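Local coordinates for adapter protein MecA 2 (Bacillus subtilis, PDB 3JTN) that recognises unfolded and aggregated proteins and targets them to the ClpC protease, and restrains competence by recruiting ComK to ClpCP, at residues Tyr5-Phe10 / Tyr37-Glu42; Ile14-Ser19 / Ala54-Tyr59; Gly24-Thr29 / Ala82-Gln87. One frame throughout, in Å; residues are numbered along the deposited sequence.

Contact 1. Residues Tyr5-Phe10 / Tyr37-Glu42; sequences YQFHSF and YFLSLE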
ATOM      1  N   TYR A   5      -3.322  -4.608  -0.118  1.00 34.78           N
ATOM      2  CA  TYR A   5      -4.479  -4.281   0.689  1.00 35.18           C
ATOM      3  C   TYR A   5      -5.360  -3.308  -0.059  1.00 34.35           C
ATOM      4  O   TYR A   5      -4.862  -2.470  -0.799  1.00 35.10           O
ATOM      5  CB  TYR A   5      -4.054  -3.718   2.051  1.00 33.39           C
ATOM      6  CG  TYR A   5      -4.041  -4.783   3.117  1.00 36.83           C
ATOM      7  CD1 TYR A   5      -4.745  -4.619   4.303  1.00 35.00           C
ATOM      8  CD2 TYR A   5      -3.356  -5.975   2.920  1.00 42.24           C
ATOM      9  CE1 TYR A   5      -4.746  -5.599   5.269  1.00 39.21           C
ATOM     10  CE2 TYR A   5      -3.352  -6.968   3.884  1.00 43.76           C
ATOM     11  CZ  TYR A   5      -4.056  -6.777   5.054  1.00 46.35           C
ATOM     12  OH  TYR A   5      -4.059  -7.752   6.027  1.00 53.74           O
ATOM     13  N   GLN A   6      -6.670  -3.450   0.092  1.00 33.47           N
ATOM     14  CA  GLN A   6      -7.572  -2.445  -0.425  1.00 34.89           C
ATOM     15  C   GLN A   6      -7.834  -1.464   0.700  1.00 41.27           C
ATOM     16  O   GLN A   6      -7.671  -1.790   1.877  1.00 44.15           O
ATOM     17  CB  GLN A   6      -8.870  -3.065  -0.946  1.00 36.73           C
ATOM     18  CG  GLN A   6      -9.719  -3.775   0.076  1.00 41.85           C
ATOM     19  CD  GLN A   6     -10.905  -4.471  -0.572  1.00 47.73           C
ATOM     20  OE1 GLN A   6     -11.352  -5.523  -0.113  1.00 51.44           O
ATOM     21  NE2 GLN A   6     -11.406  -3.898  -1.660  1.00 47.82           N
ATOM     22  N   PHE A   7      -8.231  -0.257   0.339  1.00 44.30           N
ATOM     23  CA  PHE A   7      -8.399   0.790   1.330  1.00 44.84           C
ATOM     24  C   PHE A   7      -9.725   1.501   1.159  1.00 50.01           C
ATOM     25  O   PHE A   7     -10.209   1.674   0.041  1.00 52.92           O
ATOM     26  CB  PHE A   7      -7.210   1.752   1.290  1.00 38.85           C
ATOM     27  CG  PHE A   7      -5.931   1.118   1.742  1.00 38.71           C
ATOM     28  CD1 PHE A   7      -5.562   1.150   3.082  1.00 37.17           C
ATOM     29  CD2 PHE A   7      -5.123   0.439   0.844  1.00 37.08           C
ATOM     30  CE1 PHE A   7      -4.401   0.538   3.504  1.00 37.00           C
ATOM     31  CE2 PHE A   7      -3.960  -0.173   1.261  1.00 36.34           C
ATOM     32  CZ  PHE A   7      -3.595  -0.127   2.585  1.00 37.24           C
ATOM     33  N   HIS A   8     -10.339   1.864   2.277  1.00 51.90           N
ATOM     34  CA  HIS A   8     -11.625   2.525   2.226  1.00 54.39           C
ATOM     35  C   HIS A   8     -11.469   3.827   1.449  1.00 49.22           C
ATOM     36  O   HIS A   8     -12.184   4.072   0.478  1.00 50.89           O
ATOM     37  CB  HIS A   8     -12.151   2.777   3.636  1.00 59.37           C
ATOM     38  CG  HIS A   8     -13.346   3.671   3.671  1.00 64.96           C
ATOM     39  ND1 HIS A   8     -14.530   3.347   3.047  1.00 67.46           N
ATOM     40  CD2 HIS A   8     -13.534   4.884   4.239  1.00 68.18           C
ATOM     41  CE1 HIS A   8     -15.402   4.323   3.233  1.00 70.41           C
ATOM     42  NE2 HIS A   8     -14.823   5.265   3.955  1.00 71.57           N
ATOM     43  N   SER A   9     -10.512   4.649   1.868  1.00 45.11           N
ATOM     44  CA  SER A   9     -10.204   5.881   1.155  1.00 48.14           C
ATOM     45  C   SER A   9      -8.702   6.074   1.026  1.00 50.46           C
ATOM     46  O   SER A   9      -7.928   5.438   1.738  1.00 51.39           O
ATOM     47  CB  SER A   9     -10.821   7.088   1.866  1.00 46.16           C
ATOM     48  OG  SER A   9     -10.410   7.139   3.215  1.00 42.54           O
ATOM     49  N   PHE A  10      -8.293   6.955   0.117  1.00 49.38           N
ATOM     50  CA  PHE A  10      -6.877   7.243  -0.066  1.00 44.97           C
ATOM     51  C   PHE A  10      -6.255   7.800   1.218  1.00 41.40           C
ATOM     52  O   PHE A  10      -5.049   7.696   1.432  1.00 37.50           O
ATOM     53  CB  PHE A  10      -6.652   8.219  -1.225  1.00 45.88           C
ATOM     54  CG  PHE A  10      -5.200   8.466  -1.518  1.00 46.56           C
ATOM     55  CD1 PHE A  10      -4.491   7.610  -2.341  1.00 45.46           C
ATOM     56  CD2 PHE A  10      -4.532   9.528  -0.933  1.00 48.43           C
ATOM     57  CE1 PHE A  10      -3.153   7.821  -2.591  1.00 43.11           C
ATOM     58  CE2 PHE A  10      -3.188   9.742  -1.182  1.00 46.92           C
ATOM     59  CZ  PHE A  10      -2.501   8.888  -2.009  1.00 43.89           C
ATOM     60  N   TYR A  37      -8.610   2.340  -3.779  1.00 35.30           N
ATOM     61  CA  TYR A  37      -7.160   2.386  -3.787  1.00 32.35           C
ATOM     62  C   TYR A  37      -6.582   1.101  -3.226  1.00 33.02           C
ATOM     63  O   TYR A  37      -7.086   0.542  -2.256  1.00 36.09           O
ATOM     64  CB  TYR A  37      -6.674   3.572  -2.954  1.00 30.71           C
ATOM     65  CG  TYR A  37      -6.930   4.870  -3.638  1.00 29.03           C
ATOM     66  CD1 TYR A  37      -6.070   5.324  -4.630  1.00 29.60           C
ATOM     67  CD2 TYR A  37      -8.058   5.616  -3.342  1.00 31.59           C
ATOM     68  CE1 TYR A  37      -6.297   6.489  -5.279  1.00 29.04           C
ATOM     69  CE2 TYR A  37      -8.308   6.798  -3.994  1.00 28.62           C
ATOM     70  CZ  TYR A  37      -7.420   7.226  -4.960  1.00 31.54           C
ATOM     71  OH  TYR A  37      -7.641   8.394  -5.612  1.00 31.26           O
ATOM     72  N   PHE A  38      -5.500   0.642  -3.828  1.00 33.37           N
ATOM     73  CA  PHE A  38      -4.831  -0.546  -3.348  1.00 33.83           C
ATOM     74  C   PHE A  38      -3.374  -0.227  -3.156  1.00 31.29           C
ATOM     75  O   PHE A  38      -2.784   0.535  -3.921  1.00 34.67           O
ATOM     76  CB  PHE A  38      -4.985  -1.698  -4.353  1.00 31.84           C
ATOM     77  CG  PHE A  38      -6.410  -2.087  -4.601  1.00 32.79           C
ATOM     78  CD1 PHE A  38      -6.951  -3.213  -4.002  1.00 32.27           C
ATOM     79  CD2 PHE A  38      -7.212  -1.324  -5.426  1.00 33.53           C
ATOM     80  CE1 PHE A  38      -8.261  -3.575  -4.229  1.00 33.01           C
ATOM     81  CE2 PHE A  38      -8.525  -1.681  -5.658  1.00 34.21           C
ATOM     82  CZ  PHE A  38      -9.055  -2.803  -5.057  1.00 32.18           C
ATOM     83  N   LEU A  39      -2.793  -0.815  -2.130  1.00 28.17           N
ATOM     84  CA  LEU A  39      -1.369  -0.702  -1.934  1.00 29.49           C
ATOM     85  C   LEU A  39      -0.767  -2.074  -2.074  1.00 30.70           C
ATOM     86  O   LEU A  39      -1.289  -3.062  -1.553  1.00 33.76           O
ATOM     87  CB  LEU A  39      -1.047  -0.128  -0.563  1.00 30.34           C
ATOM     88  CG  LEU A  39       0.432   0.044  -0.226  1.00 30.50           C
ATOM     89  CD1 LEU A  39       1.023   1.261  -0.891  1.00 29.11           C
ATOM     90  CD2 LEU A  39       0.572   0.164   1.270  1.00 35.54           C
ATOM     91  N   SER A  40       0.335  -2.128  -2.797  1.00 31.65           N
ATOM     92  CA  SER A  40       1.073  -3.359  -2.956  1.00 32.88           C
ATOM     93  C   SER A  40       2.422  -3.062  -2.376  1.00 31.45           C
ATOM     94  O   SER A  40       2.986  -2.002  -2.645  1.00 31.38           O
ATOM     95  CB  SER A  40       1.223  -3.703  -4.436  1.00 38.82           C
ATOM     96  OG  SER A  40       2.273  -4.637  -4.620  1.00 44.00           O
ATOM     97  N   LEU A  41       2.926  -3.976  -1.558  1.00 34.46           N
ATOM     98  CA  LEU A  41       4.265  -3.852  -1.009  1.00 36.59           C
ATOM     99  C   LEU A  41       5.051  -5.067  -1.459  1.00 39.36           C
ATOM    100  O   LEU A  41       4.511  -6.171  -1.531  1.00 38.16           O
ATOM    101  CB  LEU A  41       4.234  -3.791   0.524  1.00 34.61           C
ATOM    102  CG  LEU A  41       3.624  -2.565   1.201  1.00 34.69           C
ATOM    103  CD1 LEU A  41       3.620  -2.771   2.700  1.00 35.40           C
ATOM    104  CD2 LEU A  41       4.370  -1.286   0.845  1.00 31.82           C
ATOM    105  N   GLU A  42       6.323  -4.858  -1.768  1.00 45.91           N
ATOM    106  CA  GLU A  42       7.180  -5.930  -2.240  1.00 52.25           C
ATOM    107  C   GLU A  42       8.315  -6.129  -1.248  1.00 54.18           C
ATOM    108  O   GLU A  42       8.684  -7.260  -0.925  1.00 56.42           O
ATOM    109  CB  GLU A  42       7.750  -5.594  -3.619  1.00 57.12           C
ATOM    110  CG  GLU A  42       8.816  -4.508  -3.591  1.00 62.90           C
ATOM    111  CD  GLU A  42       9.899  -4.709  -4.638  1.00 69.33           C
ATOM    112  OE1 GLU A  42      10.336  -3.701  -5.237  1.00 71.41           O
ATOM    113  OE2 GLU A  42      10.313  -5.872  -4.855  1.00 69.74           O
TER
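Tyr5 and Leu39 form a hydrogen-bonded pair in an antiparallel ladder between strands 3-7 and 36-41, neighbours inside the sheet of the C-terminal, ClpC-interacting domain. Tyr5 N reaches Leu39 O at 2.9 Å, and Leu39 N returns to Tyr5 O at 3.0 Å. Farther along, Phe7 N meets Tyr37 O in a bond bent to 131° at the hydrogen, and the pairing there is loose, short of a full rung. Tyr5 O is approached a second time by the CA of Phe38, 3.2 Å away, a CA-H...O contact that supplements the ladder.

Side-chain packing differs on the two faces. On that of Gln6 and Phe38, the side chains run side by side, with Gln6 CB 3.4 Å from Phe38 CE1 and the amide plane only 23° from the ring plane; Gln6 NE2 is held by Gln36 OE1. On the face of Phe7 and Leu39, which helix 10-22 covers through Leu16, Phe7 CE2 touches Leu39 CB at 3.4 Å.

The aromatic contact lies beyond the turn after the first strand. Phe10 turns an edge toward the face of Tyr37, a T-shaped pair with centroids 5.0 Å apart and planes at 67°. Phe10 CG is anti to the backbone N, beside the carbonyl carbon. Phe10 CD1 lies over the Tyr37 face, offset toward the rim, while Phe10 CB makes a CH-pi contact 3.8 Å from the Tyr37 centroid.

Contact 2. Residues Ile14-Ser19 / Ala54-Tyr59; sequences IQLSES and AVLAEY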
ATOM      1  N   ILE A  14      -2.731   7.463   3.261  1.00 34.67           N
ATOM      2  CA  ILE A  14      -1.867   8.552   3.708  1.00 32.11           C
ATOM      3  C   ILE A  14      -1.462   8.303   5.148  1.00 33.00           C
ATOM      4  O   ILE A  14      -0.292   8.406   5.514  1.00 34.70           O
ATOM      5  CB  ILE A  14      -2.532   9.923   3.555  1.00 32.39           C
ATOM      6  CG1 ILE A  14      -2.479  10.364   2.092  1.00 34.91           C
ATOM      7  CG2 ILE A  14      -1.826  10.956   4.422  1.00 30.28           C
ATOM      8  CD1 ILE A  14      -3.457  11.451   1.750  1.00 38.88           C
ATOM      9  N   GLN A  15      -2.446   7.942   5.954  1.00 30.68           N
ATOM     10  CA  GLN A  15      -2.239   7.640   7.354  1.00 25.05           C
ATOM     11  C   GLN A  15      -1.325   6.422   7.522  1.00 29.48           C
ATOM     12  O   GLN A  15      -0.329   6.454   8.239  1.00 29.83           O
ATOM     13  CB  GLN A  15      -3.603   7.376   7.977  1.00 30.71           C
ATOM     14  CG  GLN A  15      -4.400   8.654   8.229  1.00 39.49           C
ATOM     15  CD  GLN A  15      -5.849   8.389   8.609  1.00 46.13           C
ATOM     16  OE1 GLN A  15      -6.436   7.378   8.219  1.00 46.08           O
ATOM     17  NE2 GLN A  15      -6.439   9.313   9.362  1.00 52.81           N
ATOM     18  N   LEU A  16      -1.677   5.334   6.856  1.00 29.71           N
ATOM     19  CA  LEU A  16      -0.805   4.175   6.793  1.00 27.65           C
ATOM     20  C   LEU A  16       0.635   4.571   6.518  1.00 27.66           C
ATOM     21  O   LEU A  16       1.564   4.069   7.146  1.00 31.85           O
ATOM     22  CB  LEU A  16      -1.292   3.243   5.688  1.00 26.40           C
ATOM     23  CG  LEU A  16      -0.317   2.168   5.236  1.00 27.51           C
ATOM     24  CD1 LEU A  16      -0.076   1.176   6.349  1.00 27.08           C
ATOM     25  CD2 LEU A  16      -0.894   1.472   4.028  1.00 24.54           C
ATOM     26  N   SER A  17       0.823   5.470   5.563  1.00 28.54           N
ATOM     27  CA  SER A  17       2.163   5.863   5.137  1.00 31.74           C
ATOM     28  C   SER A  17       3.040   6.305   6.281  1.00 33.16           C
ATOM     29  O   SER A  17       4.248   6.069   6.279  1.00 35.95           O
ATOM     30  CB  SER A  17       2.080   6.989   4.120  1.00 32.63           C
ATOM     31  OG  SER A  17       1.407   6.524   2.975  1.00 42.42           O
ATOM     32  N   GLU A  18       2.437   6.959   7.257  1.00 30.66           N
ATOM     33  CA  GLU A  18       3.184   7.399   8.429  1.00 36.25           C
ATOM     34  C   GLU A  18       3.726   6.198   9.182  1.00 32.61           C
ATOM     35  O   GLU A  18       4.861   6.204   9.657  1.00 38.49           O
ATOM     36  CB  GLU A  18       2.301   8.247   9.356  1.00 42.87           C
ATOM     37  CG  GLU A  18       2.999   8.678  10.643  1.00 50.70           C
ATOM     38  CD  GLU A  18       4.415   9.189  10.405  1.00 57.88           C
ATOM     39  OE1 GLU A  18       5.373   8.577  10.936  1.00 58.63           O
ATOM     40  OE2 GLU A  18       4.572  10.196   9.680  1.00 60.24           O
ATOM     41  N   SER A  19       2.914   5.156   9.283  1.00 28.12           N
ATOM     42  CA  SER A  19       3.322   3.976  10.029  1.00 30.36           C
ATOM     43  C   SER A  19       4.383   3.237   9.217  1.00 26.83           C
ATOM     44  O   SER A  19       5.415   2.852   9.753  1.00 27.91           O
ATOM     45  CB  SER A  19       2.130   3.068  10.316  1.00 33.30           C
ATOM     46  OG  SER A  19       1.250   3.681  11.233  1.00 42.67           O
ATOM     47  N   ALA A  54       0.016  -6.994   9.575  1.00 40.07           N
ATOM     48  CA  ALA A  54      -0.640  -6.583  10.805  1.00 38.25           C
ATOM     49  C   ALA A  54      -0.885  -5.082  10.788  1.00 42.59           C
ATOM     50  O   ALA A  54      -1.986  -4.631  11.101  1.00 48.20           O
ATOM     51  CB  ALA A  54       0.190  -6.982  12.019  1.00 37.72           C
ATOM     52  N   VAL A  55       0.127  -4.302  10.413  1.00 40.97           N
ATOM     53  CA  VAL A  55      -0.063  -2.855  10.380  1.00 40.22           C
ATOM     54  C   VAL A  55      -0.937  -2.465   9.202  1.00 41.33           C
ATOM     55  O   VAL A  55      -1.719  -1.520   9.301  1.00 39.22           O
ATOM     56  CB  VAL A  55       1.259  -2.039  10.359  1.00 43.59           C
ATOM     57  CG1 VAL A  55       2.404  -2.827  10.991  1.00 45.30           C
ATOM     58  CG2 VAL A  55       1.608  -1.614   8.960  1.00 42.86           C
ATOM     59  N   LEU A  56      -0.818  -3.193   8.091  1.00 42.03           N
ATOM     60  CA  LEU A  56      -1.646  -2.915   6.921  1.00 40.41           C
ATOM     61  C   LEU A  56      -3.120  -3.029   7.271  1.00 39.43           C
ATOM     62  O   LEU A  56      -3.929  -2.211   6.826  1.00 36.30           O
ATOM     63  CB  LEU A  56      -1.335  -3.878   5.782  1.00 39.92           C
ATOM     64  CG  LEU A  56      -0.152  -3.533   4.891  1.00 40.05           C
ATOM     65  CD1 LEU A  56      -0.178  -4.438   3.675  1.00 36.40           C
ATOM     66  CD2 LEU A  56      -0.204  -2.075   4.484  1.00 37.94           C
ATOM     67  N   ALA A  57      -3.449  -4.050   8.066  1.00 41.13           N
ATOM     68  CA  ALA A  57      -4.826  -4.348   8.472  1.00 42.44           C
ATOM     69  C   ALA A  57      -5.452  -3.251   9.322  1.00 44.93           C
ATOM     70  O   ALA A  57      -6.682  -3.126   9.380  1.00 47.15           O
ATOM     71  CB  ALA A  57      -4.886  -5.676   9.214  1.00 39.94           C
ATOM     72  N   GLU A  58      -4.610  -2.474   9.996  1.00 44.04           N
ATOM     73  CA  GLU A  58      -5.090  -1.349  10.788  1.00 42.89           C
ATOM     74  C   GLU A  58      -5.677  -0.295   9.870  1.00 39.38           C
ATOM     75  O   GLU A  58      -6.549   0.465  10.264  1.00 41.71           O
ATOM     76  CB  GLU A  58      -3.950  -0.729  11.600  1.00 47.98           C
ATOM     77  CG  GLU A  58      -3.436  -1.581  12.760  1.00 57.10           C
ATOM     78  CD  GLU A  58      -2.110  -1.068  13.316  1.00 63.96           C
ATOM     79  OE1 GLU A  58      -1.488  -0.189  12.671  1.00 65.47           O
ATOM     80  OE2 GLU A  58      -1.684  -1.546  14.392  1.00 66.26           O
ATOM     81  N   TYR A  59      -5.193  -0.240   8.634  1.00 37.67           N
ATOM     82  CA  TYR A  59      -5.584   0.839   7.733  1.00 33.77           C
ATOM     83  C   TYR A  59      -6.439   0.391   6.553  1.00 33.86           C
ATOM     84  O   TYR A  59      -7.221   1.165   6.009  1.00 31.97           O
ATOM     85  CB  TYR A  59      -4.343   1.571   7.241  1.00 35.02           C
ATOM     86  CG  TYR A  59      -3.626   2.316   8.337  1.00 38.30           C
ATOM     87  CD1 TYR A  59      -4.028   3.593   8.704  1.00 43.26           C
ATOM     88  CD2 TYR A  59      -2.555   1.745   9.006  1.00 39.06           C
ATOM     89  CE1 TYR A  59      -3.378   4.289   9.717  1.00 46.92           C
ATOM     90  CE2 TYR A  59      -1.890   2.433  10.013  1.00 43.74           C
ATOM     91  CZ  TYR A  59      -2.309   3.707  10.363  1.00 46.99           C
ATOM     92  OH  TYR A  59      -1.662   4.407  11.356  1.00 49.65           O
TER
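Leu16 lies against the ring of Tyr59 in an antiparallel pairing of helices 10-22 and 49-59, both of which pack on the same face of the antiparallel sheet in this alpha+beta domain. The segment axes approach to 9.6 Å, with their directions 154° apart. Tyr59 and Leu16 fill most of the interval. Leu16 CA stands over the centre of the Tyr59 ring, 3.5 Å from its centroid and only 5° off the normal, so the CH-pi contact is made by the helix backbone itself and not by the end of a side chain. Leu16 CB continues the cover at 3.7 Å from Tyr59 CG, and Gln15 CB approaches Tyr59 CE1 from the preceding position.

At the far end of the ring the contact turns polar: Ser19 OG and Tyr59 OH are 3.0 Å apart, close enough for a hydrogen bond between the two hydroxyls, though the proton could go to another acceptor. Ser19 sits one helical turn beyond Leu16.

Moving outward, the leucine branches join the helices closer to the sheet. Leu16 chi1 of 165° sets CG anti to the backbone N, and from there CD2 meets Leu56 CD2 at 3.6 Å. Both leucines touch Leu39 of strand 36-41; Leu16 also rests on Phe7, and Leu56 on Ile3 and Tyr5. Behind Tyr59, its own turn holds the residue in place: Tyr59 N bonds to Leu56 O at 3.0 Å.

Contact 3. Residues Gly24-Thr29 / Ala82-Gln87; sequences GITGGT and AVETIQ
Thr26 O is gripped from two directions: a water donates to it at 2.6 Å, and Glu84 N gives a weak bond, bent to 126° at the hydrogen. The same water also donates to Glu84 OE2, 3.1 Å away, and so bridges the carbonyl to the carboxylate. The next two carbonyls of the loop serve the residues before Glu84. Val83 N points at Gly27 O in a nearly straight bond of 2.8 Å, and Ala82 N reaches Gly28 O at 3.0 Å from a position tilted out of that carbonyl's plane.

Three successive N-H groups at the start of helix 82-87, which have no carbonyl of a preceding turn to meet, are thus supplied by a segment running in the opposite sense. That segment opens in the Schellman motif that ends helix 10-22, with Gly24 as its C-prime residue.

Val83 packs against the loop backbone: CG1 and CG2 both lie 3.5 Å from Ile25 O, and the side chain also touches Leu20. An alanine here, lacking both methyls, would probably open a gap beside Ile25 O and Leu20. Gly28 is the tight spot. Its phi is positive (92°), and its backbone lies close against Ala82, whose CB is 3.1 Å from Gly28 O.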
ATOM      1  N   GLY A  24      10.411   1.882   8.455  1.00 29.09           N
ATOM      2  CA  GLY A  24      11.407   1.807   7.399  1.00 30.17           C
ATOM      3  C   GLY A  24      10.925   1.293   6.046  1.00 34.70           C
ATOM      4  O   GLY A  24      11.752   1.015   5.171  1.00 36.94           O
ATOM      5  N   ILE A  25       9.611   1.163   5.859  1.00 32.00           N
ATOM      6  CA  ILE A  25       9.062   0.753   4.559  1.00 31.23           C
ATOM      7  C   ILE A  25       8.680   1.990   3.754  1.00 32.52           C
ATOM      8  O   ILE A  25       7.590   2.541   3.922  1.00 35.20           O
ATOM      9  CB  ILE A  25       7.806  -0.129   4.703  1.00 29.82           C
ATOM     10  CG1 ILE A  25       8.114  -1.419   5.459  1.00 31.99           C
ATOM     11  CG2 ILE A  25       7.200  -0.438   3.355  1.00 28.18           C
ATOM     12  CD1 ILE A  25       9.495  -1.889   5.276  1.00 39.54           C
ATOM     13  N   THR A  26       9.577   2.423   2.876  1.00 33.43           N
ATOM     14  CA  THR A  26       9.422   3.706   2.200  1.00 36.62           C
ATOM     15  C   THR A  26       8.904   3.549   0.763  1.00 34.13           C
ATOM     16  O   THR A  26       8.779   4.516   0.020  1.00 31.14           O
ATOM     17  CB  THR A  26      10.754   4.500   2.254  1.00 61.33           C
ATOM     18  OG1 THR A  26      11.025   4.884   3.610  1.00 62.22           O
ATOM     19  CG2 THR A  26      10.690   5.738   1.409  1.00 62.25           C
ATOM     20  N   GLY A  27       8.568   2.322   0.384  1.00 35.78           N
ATOM     21  CA  GLY A  27       8.146   2.059  -0.977  1.00 33.80           C
ATOM     22  C   GLY A  27       6.644   1.953  -1.121  1.00 35.87           C
ATOM     23  O   GLY A  27       5.906   2.851  -0.743  1.00 38.11           O
ATOM     24  N   GLY A  28       6.180   0.842  -1.674  1.00 34.88           N
ATOM     25  CA  GLY A  28       4.765   0.665  -1.910  1.00 32.97           C
ATOM     26  C   GLY A  28       4.323   1.108  -3.290  1.00 32.45           C
ATOM     27  O   GLY A  28       4.808   2.088  -3.849  1.00 33.06           O
ATOM     28  N   THR A  29       3.377   0.376  -3.844  1.00 32.90           N
ATOM     29  CA  THR A  29       2.783   0.769  -5.099  1.00 31.14           C
ATOM     30  C   THR A  29       1.294   0.925  -4.916  1.00 32.00           C
ATOM     31  O   THR A  29       0.598  -0.024  -4.557  1.00 33.05           O
ATOM     32  CB  THR A  29       3.057  -0.256  -6.182  1.00 34.45           C
ATOM     33  OG1 THR A  29       4.424  -0.133  -6.589  1.00 38.20           O
ATOM     34  CG2 THR A  29       2.151  -0.004  -7.376  1.00 32.85           C
ATOM     35  N   ALA A  82       5.292   4.946  -3.155  1.00 36.76           N
ATOM     36  CA  ALA A  82       4.052   5.395  -2.518  1.00 33.03           C
ATOM     37  C   ALA A  82       4.266   6.099  -1.180  1.00 35.14           C
ATOM     38  O   ALA A  82       3.825   7.241  -0.987  1.00 37.46           O
ATOM     39  CB  ALA A  82       3.119   4.227  -2.332  1.00 27.63           C
ATOM     40  N   VAL A  83       4.918   5.413  -0.245  1.00 33.10           N
ATOM     41  CA  VAL A  83       5.036   5.943   1.109  1.00 29.18           C
ATOM     42  C   VAL A  83       5.882   7.198   1.128  1.00 32.31           C
ATOM     43  O   VAL A  83       5.585   8.141   1.851  1.00 34.22           O
ATOM     44  CB  VAL A  83       5.655   4.941   2.080  1.00 29.50           C
ATOM     45  CG1 VAL A  83       5.996   5.643   3.378  1.00 30.32           C
ATOM     46  CG2 VAL A  83       4.708   3.771   2.326  1.00 27.59           C
ATOM     47  N   GLU A  84       6.939   7.221   0.327  1.00 31.46           N
ATOM     48  CA  GLU A  84       7.841   8.346   0.384  1.00 36.47           C
ATOM     49  C   GLU A  84       7.240   9.535  -0.349  1.00 36.37           C
ATOM     50  O   GLU A  84       7.455  10.673   0.043  1.00 35.53           O
ATOM     51  CB  GLU A  84       9.211   7.997  -0.184  1.00 43.54           C
ATOM     52  CG  GLU A  84       9.411   8.371  -1.617  1.00 52.65           C
ATOM     53  CD  GLU A  84      10.765   9.000  -1.837  1.00 61.67           C
ATOM     54  OE1 GLU A  84      10.893  10.222  -1.603  1.00 66.75           O
ATOM     55  OE2 GLU A  84      11.700   8.276  -2.237  1.00 62.95           O
ATOM     56  N   THR A  85       6.483   9.261  -1.406  1.00 36.28           N
ATOM     57  CA  THR A  85       5.745  10.297  -2.115  1.00 35.20           C
ATOM     58  C   THR A  85       4.725  10.947  -1.195  1.00 29.75           C
ATOM     59  O   THR A  85       4.605  12.159  -1.147  1.00 30.77           O
ATOM     60  CB  THR A  85       4.999   9.716  -3.306  1.00 37.24           C
ATOM     61  OG1 THR A  85       5.941   9.337  -4.312  1.00 40.89           O
ATOM     62  CG2 THR A  85       4.021  10.748  -3.873  1.00 37.01           C
ATOM     63  N   ILE A  86       3.988  10.122  -0.467  1.00 33.39           N
ATOM     64  CA  ILE A  86       2.999  10.611   0.476  1.00 33.19           C
ATOM     65  C   ILE A  86       3.656  11.347   1.633  1.00 40.10           C
ATOM     66  O   ILE A  86       3.301  12.483   1.929  1.00 44.92           O
ATOM     67  CB  ILE A  86       2.163   9.463   1.023  1.00 31.93           C
ATOM     68  CG1 ILE A  86       1.227   8.941  -0.066  1.00 35.28           C
ATOM     69  CG2 ILE A  86       1.371   9.919   2.230  1.00 30.91           C
ATOM     70  CD1 ILE A  86       0.296   7.846   0.401  1.00 36.42           C
ATOM     71  N   GLN A  87       4.615  10.700   2.286  1.00 39.55           N
ATOM     72  CA  GLN A  87       5.249  11.292   3.455  1.00 39.46           C
ATOM     73  C   GLN A  87       5.952  12.572   3.087  1.00 43.42           C
ATOM     74  O   GLN A  87       6.148  13.441   3.931  1.00 44.13           O
ATOM     75  CB  GLN A  87       6.234  10.330   4.107  1.00 34.99           C
ATOM     76  CG  GLN A  87       5.565   9.179   4.782  1.00 36.97           C
ATOM     77  CD  GLN A  87       4.576   9.635   5.817  1.00 43.71           C
ATOM     78  OE1 GLN A  87       3.367   9.516   5.625  1.00 46.03           O
ATOM     79  NE2 GLN A  87       5.079  10.174   6.921  1.00 47.11           N
TER
HETATM   80  O   HOH W   1      10.354   5.470  -1.841  1.00 37.85           O

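The three contacts lie within one compact domain, their centres 10 to 12 Å apart. Along the chain all three first segments (5-10, 14-19, 24-29) precede all three second ones (37-42, 54-59, 82-87) in the same order, so every pair of contacts crosses. Contact 1 lies within the sheet; helix 10-22, which supplies half of contact 2, rests on that sheet and also meets helix 82-87 of contact 3, with Ser17 O near Val83 CG1. Contacts 1 and 3 join where Ser40 O probably accepts a bond from Thr29 N. The ClpC-interacting domain is thereby knit from parts far apart in the chain.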